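Local coordinates for protein CrmK (PDB 5I1V) that is a flavin-dependent oxidase with covalently bound FAD, involved in recycling a shunt product during caerulomycin biosynthesis, at residues L152-V157 against R199-S204. Numbering follows the deposited sequence.
Sequences LHAVEV and RYWLRS
Glu156 OE1 is gripped by several groups at once: Arg199 NE donates to it at 2.9 Å in a salt bridge, while the hydroxyls of Thr198 and Thr40 hydrogen-bond to the same oxygen. Glu156 and Arg199 form a hydrogen-bonded pair of antiparallel strands, Glu156 N donating to Arg199 O in a nearly straight bond (177°), in the interior of the five-stranded antiparallel sheet of the FAD-binding domain, where the strand of Arg199 is the middle one. NE reaches the oxygen from above the carboxylate plane, whereas OE1 lies at the edge of the guanidinium, near its plane. Glu156 is extended, CG anti to the backbone N (chi1 -177°), and the bend of Arg199 at chi3 brings NE alongside it; the far end of the guanidinium turns to Glu97 and Glu99 of the next strand, through NH1. An alanine at Arg199 would probably leave the carboxylate of Glu156 and the acids of strand 95-99 without their shared counter-charge. Toward the start of strand 152-157 lies a classic beta bulge, where His153 and Ala154 together face Trp201. Trp201 O takes a 2.8 Å bond from His153 N and a weak one from Ala154 N, and Trp201 N returns a bond to Ala154 O. On the face shared with Ala154 and Glu156 the indole runs along strand 152-157, with CE3 3.7 Å from Ala154 CB and CZ3 near Glu156 CB, while its NE1 binds Asp90. The face carrying Leu152, Val155 and Tyr200 is apolar where the strands meet, and the phenol hydroxyl continues to Gly130 O, beside the FAD-binding Gly131. Leu152 CD1 meets the ring edge at Tyr200 CD1, 3.5 Å away, and Val155 CG2 packs against the same ring carbon. At the bulge, the CD methylene of Arg203 sits over one face of the His153 imidazole, 3.4 Å from His153 ND1.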
loop_
_atom_site.group_PDB
_atom_site.type_symbol
_atom_site.label_atom_id
_atom_site.label_comp_id
_atom_site.label_asym_id
_atom_site.label_seq_id
_atom_site.Cartn_x
_atom_site.Cartn_y
_atom_site.Cartn_z
ATOM N N LEU A 152 -0.145 25.645 2.837
ATOM C CA LEU A 152 0.888 25.818 1.831
ATOM C C LEU A 152 1.705 27.099 2.128
ATOM O O LEU A 152 1.268 28.226 1.912
ATOM C CB LEU A 152 0.362 25.870 0.425
ATOM C CG LEU A 152 1.405 25.898 -0.720
ATOM C CD1 LEU A 152 2.251 24.647 -0.717
ATOM C CD2 LEU A 152 0.695 25.991 -2.057
ATOM N N HIS A 153 2.872 26.889 2.649
ATOM C CA HIS A 153 3.766 28.016 3.040
ATOM C C HIS A 153 4.497 28.564 1.821
ATOM O O HIS A 153 4.625 29.776 1.672
ATOM C CB HIS A 153 4.686 27.503 4.135
ATOM C CG HIS A 153 5.773 28.453 4.534
ATOM N ND1 HIS A 153 5.557 29.519 5.387
ATOM C CD2 HIS A 153 7.090 28.465 4.239
ATOM C CE1 HIS A 153 6.710 30.135 5.620
ATOM N NE2 HIS A 153 7.649 29.538 4.906
ATOM N N ALA A 154 4.994 27.667 0.959
ATOM C CA ALA A 154 5.767 28.037 -0.209
ATOM C C ALA A 154 5.784 26.866 -1.198
ATOM O O ALA A 154 5.551 25.716 -0.820
ATOM C CB ALA A 154 7.211 28.366 0.165
ATOM N N VAL A 155 6.121 27.169 -2.455
ATOM C CA VAL A 155 6.245 26.177 -3.541
ATOM C C VAL A 155 7.391 26.558 -4.456
ATOM O O VAL A 155 7.564 27.735 -4.728
ATOM C CB VAL A 155 4.868 26.076 -4.274
ATOM C CG1 VAL A 155 4.464 27.363 -5.008
ATOM C CG2 VAL A 155 4.836 24.874 -5.176
ATOM N N GLU A 156 8.176 25.584 -4.908
ATOM C CA GLU A 156 9.259 25.747 -5.828
ATOM C C GLU A 156 8.795 25.214 -7.153
ATOM O O GLU A 156 8.315 24.088 -7.238
ATOM C CB GLU A 156 10.505 24.994 -5.349
ATOM C CG GLU A 156 11.683 25.194 -6.245
ATOM C CD GLU A 156 12.882 24.368 -5.807
ATOM O OE1 GLU A 156 12.939 23.151 -6.086
ATOM O OE2 GLU A 156 13.781 24.961 -5.181
ATOM N N VAL A 157 8.849 26.049 -8.182
ATOM C CA VAL A 157 8.352 25.718 -9.502
ATOM C C VAL A 157 9.373 26.047 -10.573
ATOM O O VAL A 157 9.972 27.136 -10.553
ATOM C CB VAL A 157 7.120 26.555 -9.822
ATOM C CG1 VAL A 157 6.323 25.974 -10.956
ATOM C CG2 VAL A 157 6.222 26.666 -8.598
ATOM N N ARG A 199 8.879 20.942 -5.262
ATOM C CA ARG A 199 8.671 20.692 -3.832
ATOM C C ARG A 199 7.725 21.729 -3.262
ATOM O O ARG A 199 7.553 22.775 -3.815
ATOM C CB ARG A 199 9.999 20.674 -3.024
ATOM C CG ARG A 199 10.757 21.972 -3.064
ATOM C CD ARG A 199 12.274 21.829 -2.810
ATOM N NE ARG A 199 12.947 21.219 -3.938
ATOM C CZ ARG A 199 13.609 20.065 -3.904
ATOM N NH1 ARG A 199 13.800 19.438 -2.763
ATOM N NH2 ARG A 199 14.123 19.571 -5.016
ATOM N N TYR A 200 7.135 21.397 -2.133
ATOM C CA TYR A 200 6.157 22.227 -1.435
ATOM C C TYR A 200 6.715 22.351 -0.030
ATOM O O TYR A 200 7.431 21.446 0.456
ATOM C CB TYR A 200 4.805 21.513 -1.276
ATOM C CG TYR A 200 3.998 21.177 -2.489
ATOM C CD1 TYR A 200 3.158 22.125 -3.039
ATOM C CD2 TYR A 200 4.008 19.894 -3.050
ATOM C CE1 TYR A 200 2.327 21.841 -4.114
ATOM C CE2 TYR A 200 3.183 19.590 -4.153
ATOM C CZ TYR A 200 2.334 20.571 -4.673
ATOM O OH TYR A 200 1.473 20.344 -5.737
ATOM N N TRP A 201 6.330 23.401 0.643
ATOM C CA TRP A 201 6.594 23.555 2.065
ATOM C C TRP A 201 5.271 23.751 2.780
ATOM O O TRP A 201 4.468 24.621 2.431
ATOM C CB TRP A 201 7.520 24.752 2.335
ATOM C CG TRP A 201 8.964 24.513 2.016
ATOM C CD1 TRP A 201 9.902 23.985 2.821
ATOM C CD2 TRP A 201 9.611 24.785 0.765
ATOM N NE1 TRP A 201 11.123 23.926 2.167
ATOM C CE2 TRP A 201 10.966 24.415 0.903
ATOM C CE3 TRP A 201 9.185 25.337 -0.429
ATOM C CZ2 TRP A 201 11.902 24.601 -0.120
ATOM C CZ3 TRP A 201 10.104 25.506 -1.461
ATOM C CH2 TRP A 201 11.451 25.160 -1.290
ATOM N N LEU A 202 5.083 22.976 3.854
ATOM C CA LEU A 202 3.884 22.997 4.594
ATOM C C LEU A 202 4.090 23.473 6.019
ATOM O O LEU A 202 4.972 22.983 6.719
ATOM C CB LEU A 202 3.252 21.592 4.631
ATOM C CG LEU A 202 3.022 20.911 3.275
ATOM C CD1 LEU A 202 2.628 19.458 3.474
ATOM C CD2 LEU A 202 1.933 21.601 2.506
ATOM N N ARG A 203 3.191 24.344 6.460
ATOM C CA ARG A 203 3.175 24.789 7.835
ATOM C C ARG A 203 1.884 25.539 8.148
ATOM O O ARG A 203 1.327 26.161 7.286
ATOM C CB ARG A 203 4.414 25.675 8.056
ATOM C CG ARG A 203 4.183 27.132 8.243
ATOM C CD ARG A 203 5.516 27.871 8.341
ATOM N NE ARG A 203 5.990 27.979 9.699
ATOM C CZ ARG A 203 5.573 28.915 10.555
ATOM N NH1 ARG A 203 4.676 29.827 10.164
ATOM N NH2 ARG A 203 6.044 28.945 11.803
ATOM N N SER A 204 1.401 25.474 9.377
ATOM C CA SER A 204 0.261 26.297 9.812
ATOM C C SER A 204 0.639 27.747 9.772
ATOM O O SER A 204 1.713 28.116 10.244
ATOM C CB SER A 204 -0.136 25.976 11.254
ATOM O OG SER A 204 -0.499 24.629 11.360
#